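Long-range contacts in enterochelin esterase (Salmonella enterica subsp. enterica serovar Typhimurium, PDB 3MGA), which probably hydrolyses the ester bonds of the siderophore enterobactin in its iron-loaded form, so that the captured iron can be released: residues A[32-37]-A[152-157]; A[90-95]-A[384-389]; A[286-291]-A[310-315]; A[349-354]-A[378-383]. All coordinates share one frame; numbering follows the deposited sequence.

How the contacts relate
The four contacts lead from the N-terminal beta sandwich to the probable active site. Contact 1 packs the two sheets of the sandwich. It meets contact 2 where strands 92-100 and 148-153 pair, Met154 N lying 3.0 Å from Trp91 O. Contact 2 fastens that sheet to helix 385-399 of the alpha/beta-hydrolase domain, and Trp388 of this helix reaches contact 3 through NE1, 3.0 Å from Ser313 OG. Contacts 3 and 4, centres about 13 Å apart, both reach the same sheet, and loops at its strand ends bring Ser289 OG to 3.1 Å from His383 CE1, beside a bound glycerol. Contact 1, its centre about 26 Å from that of contact 3, is remote from this pocket.

Contact 1. Residues A[32-37]-A[152-157]; sequences YRVTFW and LEMPDA
Tyr32 OH rests against the pyrrolidine ring of Pro155, 3.5 Å from Pro155 CG, with CB and CD of the same proline close behind. The nearest polar side-chain atom across the contact, Asp156 OD2, stays 4.2 Å from Tyr32 OH, and no hydrogen bond joins the two segments. Tyr32 and Pro155 approach tip to tip, with Pro155 CD over one face of the phenol ring in a CH-pi contact, 4.1 Å from the Tyr32 centroid and 27° off its normal. Met154, present as selenomethionine, makes an oblique Met-aromatic contact, its SE 4.4 Å from the same centroid.

Strands 32-39 and 148-153 belong to different four-stranded antiparallel sheets, which pack as a beta sandwich, consistent with an immunoglobulin-like E-set domain. The touching parts run in nearly opposite directions, 167° apart. Between the sheets, Met154 SE also meets Val34 CG2 at 3.7 Å, and a bend at chi3 (88°) puts Met154 CE against that same methyl. Two residues along each chain, Leu152 CD2 touches Phe36 CZ at 3.5 Å, the two side chains again tip to tip, and lies 4.1 Å from Val34 CG1. Trp24 of the neighbouring strand 23-26 packs on Val34, Met154 and Pro155, while Tyr95 meets the Phe36 ring edge-to-face. Beyond the strand the chain reverses in a type I turn from Met154 to Ala157, where Ala157 N donates to Met154 O at 3.1 Å.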
loop_
_atom_site.group_PDB
_atom_site.type_symbol
_atom_site.label_atom_id
_atom_site.label_comp_id
_atom_site.label_asym_id
_atom_site.label_seq_id
_atom_site.Cartn_x
_atom_site.Cartn_y
_atom_site.Cartn_z
ATOM N N TYR A 32 4.388 -19.027 12.811
ATOM C CA TYR A 32 5.366 -19.671 11.953
ATOM C C TYR A 32 6.811 -19.230 12.167
ATOM O O TYR A 32 7.090 -18.050 12.362
ATOM C CB TYR A 32 4.984 -19.403 10.473
ATOM C CG TYR A 32 3.707 -20.085 10.033
ATOM C CD1 TYR A 32 2.460 -19.536 10.322
ATOM C CD2 TYR A 32 3.744 -21.280 9.334
ATOM C CE1 TYR A 32 1.293 -20.166 9.933
ATOM C CE2 TYR A 32 2.580 -21.914 8.937
ATOM C CZ TYR A 32 1.356 -21.354 9.238
ATOM O OH TYR A 32 0.186 -21.985 8.857
ATOM N N ARG A 33 7.722 -20.197 12.132
ATOM C CA ARG A 33 9.156 -19.930 12.212
ATOM C C ARG A 33 9.566 -19.853 10.736
ATOM O O ARG A 33 9.629 -20.874 10.051
ATOM C CB ARG A 33 9.909 -21.069 12.919
ATOM C CG ARG A 33 11.449 -20.958 12.859
ATOM C CD ARG A 33 12.161 -20.159 13.991
ATOM N NE ARG A 33 11.490 -18.946 14.470
ATOM C CZ ARG A 33 12.084 -17.992 15.196
ATOM N NH1 ARG A 33 11.391 -16.937 15.606
ATOM N NH2 ARG A 33 13.371 -18.069 15.498
ATOM N N VAL A 34 9.823 -18.646 10.248
ATOM C CA VAL A 34 10.183 -18.446 8.848
ATOM C C VAL A 34 11.682 -18.187 8.679
ATOM O O VAL A 34 12.246 -17.332 9.355
ATOM C CB VAL A 34 9.386 -17.275 8.247
ATOM C CG1 VAL A 34 9.708 -17.113 6.770
ATOM C CG2 VAL A 34 7.887 -17.503 8.443
ATOM N N THR A 35 12.313 -18.927 7.768
ATOM C CA THR A 35 13.739 -18.797 7.511
ATOM C C THR A 35 14.012 -18.222 6.130
ATOM O O THR A 35 13.456 -18.681 5.131
ATOM C CB THR A 35 14.449 -20.169 7.610
ATOM O OG1 THR A 35 14.283 -20.696 8.929
ATOM C CG2 THR A 35 15.931 -20.039 7.312
ATOM N N PHE A 36 14.887 -17.222 6.092
ATOM C CA PHE A 36 15.287 -16.562 4.861
ATOM C C PHE A 36 16.683 -17.015 4.479
ATOM O O PHE A 36 17.521 -17.257 5.350
ATOM C CB PHE A 36 15.280 -15.049 5.054
ATOM C CG PHE A 36 13.910 -14.472 5.255
ATOM C CD1 PHE A 36 13.283 -13.768 4.233
ATOM C CD2 PHE A 36 13.241 -14.643 6.447
ATOM C CE1 PHE A 36 12.015 -13.229 4.416
ATOM C CE2 PHE A 36 11.973 -14.116 6.633
ATOM C CZ PHE A 36 11.359 -13.407 5.615
ATOM N N TRP A 37 16.926 -17.140 3.177
ATOM C CA TRP A 37 18.228 -17.549 2.677
ATOM C C TRP A 37 18.730 -16.589 1.600
ATOM O O TRP A 37 17.965 -16.132 0.749
ATOM C CB TRP A 37 18.165 -18.942 2.054
ATOM C CG TRP A 37 17.546 -20.008 2.895
ATOM C CD1 TRP A 37 16.268 -20.478 2.802
ATOM C CD2 TRP A 37 18.173 -20.755 3.939
ATOM N NE1 TRP A 37 16.058 -21.469 3.728
ATOM C CE2 TRP A 37 17.212 -21.661 4.440
ATOM C CE3 TRP A 37 19.457 -20.749 4.505
ATOM C CZ2 TRP A 37 17.492 -22.552 5.482
ATOM C CZ3 TRP A 37 19.735 -21.637 5.541
ATOM C CH2 TRP A 37 18.755 -22.525 6.016
ATOM N N LEU A 152 6.070 -12.272 0.259
ATOM C CA LEU A 152 5.997 -13.392 1.186
ATOM C C LEU A 152 4.597 -13.428 1.767
ATOM O O LEU A 152 4.066 -12.396 2.191
ATOM C CB LEU A 152 7.026 -13.241 2.310
ATOM C CG LEU A 152 7.091 -14.404 3.309
ATOM C CD1 LEU A 152 7.198 -15.747 2.603
ATOM C CD2 LEU A 152 8.257 -14.207 4.284
ATOM N N GLU A 153 3.999 -14.611 1.785
ATOM C CA GLU A 153 2.654 -14.775 2.316
ATOM C C GLU A 153 2.537 -16.047 3.141
ATOM O O GLU A 153 2.939 -17.109 2.696
ATOM C CB GLU A 153 1.645 -14.870 1.176
ATOM C CG GLU A 153 1.695 -13.745 0.168
ATOM C CD GLU A 153 0.520 -13.798 -0.805
ATOM O OE1 GLU A 153 0.364 -12.855 -1.602
ATOM O OE2 GLU A 153 -0.257 -14.773 -0.753
HETATM N N MSE A 154 1.985 -15.937 4.342
HETATM C CA MSE A 154 1.779 -17.115 5.178
HETATM C C MSE A 154 0.523 -17.812 4.646
HETATM O O MSE A 154 -0.285 -17.182 3.968
HETATM C CB MSE A 154 1.660 -16.749 6.650
HETATM C CG MSE A 154 2.968 -16.299 7.304
HETATM SE SE MSE A 154 4.446 -17.595 7.201
HETATM C CE MSE A 154 5.285 -17.138 5.508
ATOM N N PRO A 155 0.359 -19.111 4.950
ATOM C CA PRO A 155 -0.742 -19.908 4.412
ATOM C C PRO A 155 -2.157 -19.404 4.642
ATOM O O PRO A 155 -3.039 -19.732 3.871
ATOM C CB PRO A 155 -0.550 -21.266 5.102
ATOM C CG PRO A 155 0.890 -21.301 5.455
ATOM C CD PRO A 155 1.209 -19.911 5.848
ATOM N N ASP A 156 -2.374 -18.620 5.688
ATOM C CA ASP A 156 -3.708 -18.132 5.988
ATOM C C ASP A 156 -3.919 -16.657 5.653
ATOM O O ASP A 156 -4.869 -16.039 6.138
ATOM C CB ASP A 156 -4.046 -18.436 7.447
ATOM C CG ASP A 156 -4.168 -19.932 7.714
ATOM O OD1 ASP A 156 -4.729 -20.649 6.857
ATOM O OD2 ASP A 156 -3.733 -20.385 8.796
ATOM N N ALA A 157 -3.042 -16.102 4.815
ATOM C CA ALA A 157 -3.188 -14.726 4.366
ATOM C C ALA A 157 -4.503 -14.703 3.599
ATOM O O ALA A 157 -4.738 -15.578 2.769
ATOM C CB ALA A 157 -2.034 -14.330 3.461
#

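Contact 2. Residues A[90-95]-A[384-389]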
loop_
_atom_site.group_PDB
_atom_site.type_symbol
_atom_site.label_atom_id
_atom_site.label_comp_id
_atom_site.label_asym_id
_atom_site.label_seq_id
_atom_site.Cartn_x
_atom_site.Cartn_y
_atom_site.Cartn_z
ATOM N N ASN A 90 -1.849 -15.201 9.372
ATOM C CA ASN A 90 -2.589 -14.382 8.423
ATOM C C ASN A 90 -1.757 -13.279 7.755
ATOM O O ASN A 90 -2.271 -12.523 6.924
ATOM C CB ASN A 90 -3.765 -13.741 9.152
ATOM C CG ASN A 90 -4.725 -14.770 9.744
ATOM O OD1 ASN A 90 -5.037 -15.786 9.124
ATOM N ND2 ASN A 90 -5.229 -14.485 10.938
ATOM N N TRP A 91 -0.477 -13.217 8.096
ATOM C CA TRP A 91 0.421 -12.191 7.594
ATOM C C TRP A 91 0.847 -12.297 6.129
ATOM O O TRP A 91 0.959 -13.378 5.560
ATOM C CB TRP A 91 1.686 -12.158 8.463
ATOM C CG TRP A 91 2.639 -11.073 8.107
ATOM C CD1 TRP A 91 2.625 -9.803 8.571
ATOM C CD2 TRP A 91 3.756 -11.168 7.216
ATOM N NE1 TRP A 91 3.662 -9.087 8.028
ATOM C CE2 TRP A 91 4.372 -9.905 7.189
ATOM C CE3 TRP A 91 4.285 -12.195 6.426
ATOM C CZ2 TRP A 91 5.502 -9.637 6.411
ATOM C CZ3 TRP A 91 5.412 -11.932 5.654
ATOM C CH2 TRP A 91 6.004 -10.659 5.649
ATOM N N ARG A 92 1.099 -11.126 5.555
ATOM C CA ARG A 92 1.552 -10.960 4.186
ATOM C C ARG A 92 2.330 -9.661 4.137
ATOM O O ARG A 92 1.941 -8.681 4.770
ATOM C CB ARG A 92 0.360 -10.934 3.233
ATOM C CG ARG A 92 0.640 -10.495 1.796
ATOM C CD ARG A 92 -0.427 -11.134 0.860
ATOM N NE ARG A 92 -1.768 -10.836 1.328
ATOM C CZ ARG A 92 -2.855 -11.545 1.062
ATOM N NH1 ARG A 92 -2.801 -12.664 0.350
ATOM N NH2 ARG A 92 -4.012 -11.139 1.558
ATOM N N GLY A 93 3.441 -9.654 3.413
ATOM C CA GLY A 93 4.238 -8.447 3.315
ATOM C C GLY A 93 5.424 -8.529 2.386
ATOM O O GLY A 93 5.820 -9.607 1.962
ATOM N N SER A 94 5.979 -7.362 2.081
ATOM C CA SER A 94 7.124 -7.232 1.204
ATOM C C SER A 94 8.394 -7.300 2.013
ATOM O O SER A 94 8.390 -7.040 3.227
ATOM C CB SER A 94 7.107 -5.873 0.507
ATOM O OG SER A 94 5.898 -5.658 -0.184
ATOM N N TYR A 95 9.487 -7.647 1.345
ATOM C CA TYR A 95 10.782 -7.678 2.007
ATOM C C TYR A 95 11.862 -7.536 0.953
ATOM O O TYR A 95 11.602 -7.689 -0.245
ATOM C CB TYR A 95 10.987 -8.968 2.819
ATOM C CG TYR A 95 11.168 -10.207 1.970
ATOM C CD1 TYR A 95 10.077 -10.891 1.458
ATOM C CD2 TYR A 95 12.438 -10.695 1.689
ATOM C CE1 TYR A 95 10.249 -12.029 0.672
ATOM C CE2 TYR A 95 12.616 -11.828 0.915
ATOM C CZ TYR A 95 11.524 -12.489 0.403
ATOM O OH TYR A 95 11.714 -13.615 -0.370
ATOM N N ASP A 384 2.235 -1.439 3.555
ATOM C CA ASP A 384 2.757 -2.261 2.481
ATOM C C ASP A 384 1.803 -2.376 1.280
ATOM O O ASP A 384 0.670 -2.805 1.434
ATOM C CB ASP A 384 2.972 -3.630 3.149
ATOM C CG ASP A 384 3.859 -4.567 2.369
ATOM O OD1 ASP A 384 3.907 -4.534 1.122
ATOM O OD2 ASP A 384 4.493 -5.388 3.053
ATOM N N ALA A 385 2.269 -2.002 0.089
ATOM C CA ALA A 385 1.430 -2.081 -1.139
ATOM C C ALA A 385 1.018 -3.521 -1.533
ATOM O O ALA A 385 0.044 -3.710 -2.249
ATOM C CB ALA A 385 2.108 -1.378 -2.312
ATOM N N LEU A 386 1.758 -4.527 -1.083
ATOM C CA LEU A 386 1.382 -5.905 -1.364
ATOM C C LEU A 386 0.041 -6.203 -0.674
ATOM O O LEU A 386 -0.804 -6.900 -1.226
ATOM C CB LEU A 386 2.453 -6.869 -0.883
ATOM C CG LEU A 386 2.202 -8.356 -1.125
ATOM C CD1 LEU A 386 2.290 -8.656 -2.595
ATOM C CD2 LEU A 386 3.218 -9.183 -0.349
ATOM N N CYS A 387 -0.157 -5.658 0.522
ATOM C CA CYS A 387 -1.411 -5.844 1.255
ATOM C C CYS A 387 -2.476 -4.925 0.697
ATOM O O CYS A 387 -3.628 -5.343 0.494
ATOM C CB CYS A 387 -1.246 -5.543 2.752
ATOM S SG CYS A 387 -0.032 -6.553 3.616
ATOM N N TRP A 388 -2.104 -3.666 0.449
ATOM C CA TRP A 388 -3.074 -2.696 -0.057
ATOM C C TRP A 388 -3.717 -3.137 -1.358
ATOM O O TRP A 388 -4.891 -2.881 -1.570
ATOM C CB TRP A 388 -2.489 -1.292 -0.282
ATOM C CG TRP A 388 -1.791 -0.648 0.870
ATOM C CD1 TRP A 388 -2.102 -0.761 2.184
ATOM C CD2 TRP A 388 -0.756 0.343 0.788
ATOM N NE1 TRP A 388 -1.266 0.032 2.942
ATOM C CE2 TRP A 388 -0.443 0.732 2.101
ATOM C CE3 TRP A 388 -0.040 0.915 -0.273
ATOM C CZ2 TRP A 388 0.563 1.661 2.388
ATOM C CZ3 TRP A 388 0.967 1.841 0.017
ATOM C CH2 TRP A 388 1.251 2.204 1.330
ATOM N N ARG A 389 -2.969 -3.798 -2.235
ATOM C CA ARG A 389 -3.548 -4.196 -3.525
ATOM C C ARG A 389 -4.824 -5.012 -3.329
ATOM O O ARG A 389 -5.779 -4.859 -4.086
ATOM C CB ARG A 389 -2.561 -4.987 -4.392
ATOM C CG ARG A 389 -2.454 -6.474 -4.059
ATOM C CD ARG A 389 -1.466 -7.155 -4.955
ATOM N NE ARG A 389 -1.478 -8.604 -4.783
ATOM C CZ ARG A 389 -0.774 -9.451 -5.529
ATOM N NH1 ARG A 389 -0.854 -10.756 -5.307
ATOM N NH2 ARG A 389 0.007 -9.000 -6.501
HETATM O O HOH W 1 2.943 -6.277 5.440
#
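Both oxygens of Asp384 are engaged by Ser94: the hydroxyl OG donates to Asp384 OD1 at 2.6 Å, and Ser94 N donates to Asp384 OD2 at 2.7 Å. The amide uses the syn lone pair of OD2, and the hydroxyl comes to the syn side of OD1, 17° out of the carboxylate plane. Asp384 is also the N-cap of helix 385-399, since OD1 accepts Leu386 N at 3.1 Å from its anti side, well out of plane. The carboxylate, its CG anti to the backbone N (chi1 -164°), therefore ties the helix start of the alpha/beta-hydrolase domain to strand 92-100 of the N-terminal beta sandwich. Two donors on OD1 and one on OD2 would fix the rotation of this buried group, and a water gives OD2 a further donor while also donating to Arg92 O.

Gly93 CA lies 3.1 Å from Asp384 OD2, and Cys387 SG approaches Arg92 O at 3.1 Å. Arg92 and Leu386 cross at about a right angle, the aliphatic part of the arginine against the leucine, while its guanidinium continues to Pro158 O through NH2. Trp141 covers both Ser94 and Leu386. Leu386 CD2 sits 3.6 Å from Arg92 CG and 3.5 Å from Gly93 O.

Contact 3. Residues A[286-291]-A[310-315]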
loop_
_atom_site.group_PDB
_atom_site.type_symbol
_atom_site.label_atom_id
_atom_site.label_comp_id
_atom_site.label_asym_id
_atom_site.label_seq_id
_atom_site.Cartn_x
_atom_site.Cartn_y
_atom_site.Cartn_z
ATOM N N ALA A 286 -10.227 6.527 -3.794
ATOM C CA ALA A 286 -9.443 5.543 -3.068
ATOM C C ALA A 286 -7.980 5.941 -3.057
ATOM O O ALA A 286 -7.450 6.397 -4.064
ATOM C CB ALA A 286 -9.626 4.155 -3.721
ATOM N N GLY A 287 -7.325 5.764 -1.919
ATOM C CA GLY A 287 -5.912 6.113 -1.790
ATOM C C GLY A 287 -5.243 5.471 -0.589
ATOM O O GLY A 287 -5.916 4.977 0.319
ATOM N N GLN A 288 -3.907 5.479 -0.584
ATOM C CA GLN A 288 -3.135 4.891 0.493
ATOM C C GLN A 288 -2.178 5.909 1.094
ATOM O O GLN A 288 -1.614 6.735 0.381
ATOM C CB GLN A 288 -2.320 3.702 -0.018
ATOM C CG GLN A 288 -3.101 2.717 -0.862
ATOM C CD GLN A 288 -3.347 3.212 -2.268
ATOM O OE1 GLN A 288 -2.480 3.836 -2.874
ATOM N NE2 GLN A 288 -4.517 2.900 -2.811
ATOM N N SER A 289 -1.988 5.826 2.410
ATOM C CA SER A 289 -1.070 6.708 3.132
ATOM C C SER A 289 -1.585 8.147 2.953
ATOM O O SER A 289 -2.743 8.400 3.305
ATOM C CB SER A 289 0.357 6.475 2.634
ATOM O OG SER A 289 1.304 7.028 3.521
ATOM N N PHE A 290 -0.799 9.089 2.415
ATOM C CA PHE A 290 -1.360 10.442 2.216
ATOM C C PHE A 290 -2.565 10.379 1.283
ATOM O O PHE A 290 -3.415 11.271 1.307
ATOM C CB PHE A 290 -0.374 11.483 1.664
ATOM C CG PHE A 290 0.593 12.036 2.672
ATOM C CD1 PHE A 290 0.179 12.379 3.949
ATOM C CD2 PHE A 290 1.889 12.367 2.285
ATOM C CE1 PHE A 290 1.071 12.944 4.859
ATOM C CE2 PHE A 290 2.778 12.932 3.182
ATOM C CZ PHE A 290 2.370 13.218 4.474
ATOM N N GLY A 291 -2.617 9.342 0.446
ATOM C CA GLY A 291 -3.735 9.147 -0.472
ATOM C C GLY A 291 -5.021 8.840 0.276
ATOM O O GLY A 291 -6.113 9.203 -0.174
ATOM N N LEU A 310 -12.231 5.289 0.331
ATOM C CA LEU A 310 -11.456 4.098 0.590
ATOM C C LEU A 310 -10.068 4.545 1.047
ATOM O O LEU A 310 -9.215 4.911 0.229
ATOM C CB LEU A 310 -11.384 3.193 -0.641
ATOM C CG LEU A 310 -10.470 1.955 -0.529
ATOM C CD1 LEU A 310 -10.672 1.227 0.791
ATOM C CD2 LEU A 310 -10.659 0.997 -1.723
ATOM N N SER A 311 -9.869 4.554 2.363
ATOM C CA SER A 311 -8.595 4.928 2.946
ATOM C C SER A 311 -7.858 3.709 3.478
ATOM O O SER A 311 -8.352 3.013 4.374
ATOM C CB SER A 311 -8.774 5.926 4.075
ATOM O OG SER A 311 -7.514 6.203 4.680
ATOM N N GLN A 312 -6.679 3.462 2.917
ATOM C CA GLN A 312 -5.836 2.346 3.326
ATOM C C GLN A 312 -4.606 2.967 3.979
ATOM O O GLN A 312 -3.942 3.806 3.370
ATOM C CB GLN A 312 -5.422 1.504 2.113
ATOM C CG GLN A 312 -6.580 1.140 1.187
ATOM C CD GLN A 312 -6.188 0.190 0.072
ATOM O OE1 GLN A 312 -6.249 0.546 -1.097
ATOM N NE2 GLN A 312 -5.748 -1.014 0.434
ATOM N N SER A 313 -4.325 2.574 5.223
ATOM C CA SER A 313 -3.184 3.111 5.983
ATOM C C SER A 313 -3.168 4.641 5.963
ATOM O O SER A 313 -2.117 5.266 5.817
ATOM C CB SER A 313 -1.863 2.557 5.448
ATOM O OG SER A 313 -1.790 1.163 5.631
ATOM N N GLY A 314 -4.345 5.235 6.118
ATOM C CA GLY A 314 -4.485 6.689 6.095
ATOM C C GLY A 314 -3.557 7.412 7.049
ATOM O O GLY A 314 -3.438 7.048 8.219
ATOM N N SER A 315 -2.888 8.443 6.536
ATOM C CA SER A 315 -1.957 9.233 7.334
ATOM C C SER A 315 -2.722 10.264 8.161
ATOM O O SER A 315 -2.559 11.467 7.977
ATOM C CB SER A 315 -0.947 9.921 6.423
ATOM O OG SER A 315 -0.211 8.960 5.687
#
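Ser289 is held through its backbone N and O by residues 310-315: N donates to Gln312 O at 3.0 Å, and O receives Ser315 N at 3.2 Å. The second donor stands well above the carbonyl plane, whereas Gln312 O is met nearly along the C=O axis. Ser315 OG comes within 3.3 Å of Ser289 OG, and Ser315 CB lies 3.7 Å from Phe290 CD1. Ser289 OG and Phe290 N both bind a glycerol, probably from the crystallisation liquor.

The sequence Gly-Gln-Ser-Phe-Gly and the strained backbone of Ser289 (phi 62°, psi -123°), at a turn between strand 284-288 and helix 290-301, fit the nucleophile elbow of alpha/beta hydrolases, with Ser289 the probable nucleophile. Before the turn the two parallel strands pair through Gly287, whose N donates to Leu310 O at 3.0 Å and whose O accepts Gln312 N at 3.1 Å. On the face that carries Gln288 and Gln312 the side chains lie side by side, amide planes 87° apart, joined by a weak bond from Gln288 NE2 to Gln312 OE1. Gln288 OE1 is bonded by Trp213, and Gln312 NE2 reaches Trp388 O and Glu348. At the segment starts, Ala286 CB meets Leu310 CB at 3.7 Å.

Contact 4. Residues A[349-354]-A[378-383]; sequences AGVREP and QVDGGH
Ala349 and Gly350 of strand 344-350 pair in parallel with Gln378 and Val379 of strand 373-379; a beta-alpha-beta crossover through helix 354-367 joins these two strands of the alpha/beta-hydrolase sheet. Val379 N donates to Ala349 O at 3.1 Å, and Val351 N returns a bond to Val379 O at 3.0 Å. Past the strands both chains turn: Gly350 to Glu353 form a type I turn, and Asp380 centres an inverse gamma turn. The two loops remain linked, Arg352 N donating to Gly381 O at 2.9 Å from above the carbonyl plane. Gly350 CA packs against that same oxygen at 3.3 Å, and a water bridges Arg352 O and His383 N.

Glu353 carries the side-chain part of the contact. Its CG stands between the backbone N and the carbonyl carbon, the crowded position (chi1 48°), and beyond CG the chain is extended. OE1 accepts Gly350 N at 2.9 Å through its anti lone pair, and Ser313 OG lies against the same oxygen, at a separation too short to be taken literally. OE2 takes the bond from His383 ND1 at 3.0 Å, lying only 5° out of the imidazole plane, with carboxylate and ring 71° apart. The second ring nitrogen, NE2, makes a weak bond to the glycerol, and His383 touches Ser289. The arrangement is consistent with the acid and base of a Ser-His-acid triad. Trp388 meets the His383 ring edge-to-face. At the outer end of the contact, Val351 CG2 lies 4.0 Å from Asp380 CA.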
loop_
_atom_site.group_PDB
_atom_site.type_symbol
_atom_site.label_atom_id
_atom_site.label_comp_id
_atom_site.label_asym_id
_atom_site.label_seq_id
_atom_site.Cartn_x
_atom_site.Cartn_y
_atom_site.Cartn_z
ATOM N N ALA A 349 -6.307 -0.293 7.913
ATOM C CA ALA A 349 -5.003 -0.051 8.526
ATOM C C ALA A 349 -4.466 -1.370 9.066
ATOM O O ALA A 349 -5.239 -2.233 9.492
ATOM C CB ALA A 349 -5.113 0.968 9.629
ATOM N N GLY A 350 -3.148 -1.533 9.034
ATOM C CA GLY A 350 -2.517 -2.763 9.490
ATOM C C GLY A 350 -1.996 -2.682 10.913
ATOM O O GLY A 350 -1.614 -1.613 11.374
ATOM N N VAL A 351 -1.978 -3.827 11.598
ATOM C CA VAL A 351 -1.499 -3.915 12.974
ATOM C C VAL A 351 0.029 -3.799 13.039
ATOM O O VAL A 351 0.592 -3.618 14.123
ATOM C CB VAL A 351 -1.973 -5.222 13.674
ATOM C CG1 VAL A 351 -3.478 -5.224 13.833
ATOM C CG2 VAL A 351 -1.505 -6.481 12.913
ATOM N N ARG A 352 0.689 -3.908 11.881
ATOM C CA ARG A 352 2.144 -3.780 11.787
ATOM C C ARG A 352 2.576 -2.328 11.485
ATOM O O ARG A 352 3.700 -2.087 11.058
ATOM C CB ARG A 352 2.706 -4.702 10.709
ATOM C CG ARG A 352 2.512 -6.198 10.931
ATOM C CD ARG A 352 3.310 -6.676 12.097
ATOM N NE ARG A 352 3.510 -8.124 12.107
ATOM C CZ ARG A 352 4.269 -8.758 13.002
ATOM N NH1 ARG A 352 4.886 -8.070 13.956
ATOM N NH2 ARG A 352 4.413 -10.077 12.949
ATOM N N GLU A 353 1.670 -1.376 11.671
ATOM C CA GLU A 353 1.975 0.052 11.504
ATOM C C GLU A 353 1.248 0.750 12.646
ATOM O O GLU A 353 0.255 1.449 12.417
ATOM C CB GLU A 353 1.557 0.579 10.125
ATOM C CG GLU A 353 0.136 0.194 9.685
ATOM C CD GLU A 353 -0.259 0.753 8.330
ATOM O OE1 GLU A 353 -1.329 0.350 7.827
ATOM O OE2 GLU A 353 0.490 1.577 7.755
ATOM N N PRO A 354 1.737 0.533 13.892
ATOM C CA PRO A 354 1.178 1.041 15.150
ATOM C C PRO A 354 0.718 2.481 15.123
ATOM O O PRO A 354 -0.431 2.760 15.463
ATOM C CB PRO A 354 2.338 0.887 16.144
ATOM C CG PRO A 354 3.107 -0.240 15.651
ATOM C CD PRO A 354 2.932 -0.295 14.144
ATOM N N GLN A 378 -9.151 -4.382 9.716
ATOM C CA GLN A 378 -7.817 -4.541 10.304
ATOM C C GLN A 378 -7.084 -5.541 9.446
ATOM O O GLN A 378 -7.651 -6.563 9.071
ATOM C CB GLN A 378 -7.876 -5.104 11.718
ATOM C CG GLN A 378 -8.632 -4.252 12.685
ATOM C CD GLN A 378 -8.634 -4.810 14.095
ATOM O OE1 GLN A 378 -7.898 -5.749 14.414
ATOM N NE2 GLN A 378 -9.462 -4.226 14.951
ATOM N N VAL A 379 -5.818 -5.265 9.164
ATOM C CA VAL A 379 -5.021 -6.135 8.333
ATOM C C VAL A 379 -3.789 -6.623 9.089
ATOM O O VAL A 379 -3.107 -5.851 9.760
ATOM C CB VAL A 379 -4.610 -5.404 7.011
ATOM C CG1 VAL A 379 -3.795 -6.310 6.109
ATOM C CG2 VAL A 379 -5.848 -4.936 6.272
ATOM N N ASP A 380 -3.535 -7.923 9.007
ATOM C CA ASP A 380 -2.362 -8.512 9.633
ATOM C C ASP A 380 -1.249 -8.291 8.614
ATOM O O ASP A 380 -0.952 -9.155 7.790
ATOM C CB ASP A 380 -2.581 -9.999 9.932
ATOM C CG ASP A 380 -1.390 -10.647 10.597
ATOM O OD1 ASP A 380 -0.318 -10.018 10.656
ATOM O OD2 ASP A 380 -1.522 -11.799 11.061
ATOM N N GLY A 381 -0.680 -7.091 8.674
ATOM C CA GLY A 381 0.383 -6.636 7.785
ATOM C C GLY A 381 0.630 -5.170 8.105
ATOM O O GLY A 381 0.133 -4.672 9.123
ATOM N N GLY A 382 1.355 -4.459 7.239
ATOM C CA GLY A 382 1.665 -3.054 7.507
ATOM C C GLY A 382 1.483 -2.027 6.405
ATOM O O GLY A 382 0.549 -2.101 5.608
ATOM N N HIS A 383 2.374 -1.037 6.409
ATOM C CA HIS A 383 2.383 0.064 5.442
ATOM C C HIS A 383 3.003 -0.565 4.192
ATOM O O HIS A 383 4.123 -0.242 3.793
ATOM C CB HIS A 383 3.244 1.193 6.016
ATOM C CG HIS A 383 3.001 2.530 5.397
ATOM N ND1 HIS A 383 1.971 3.352 5.803
ATOM C CD2 HIS A 383 3.668 3.206 4.434
ATOM C CE1 HIS A 383 2.002 4.469 5.100
ATOM N NE2 HIS A 383 3.026 4.410 4.268
HETATM O O HOH W 2 4.282 -1.262 8.468
#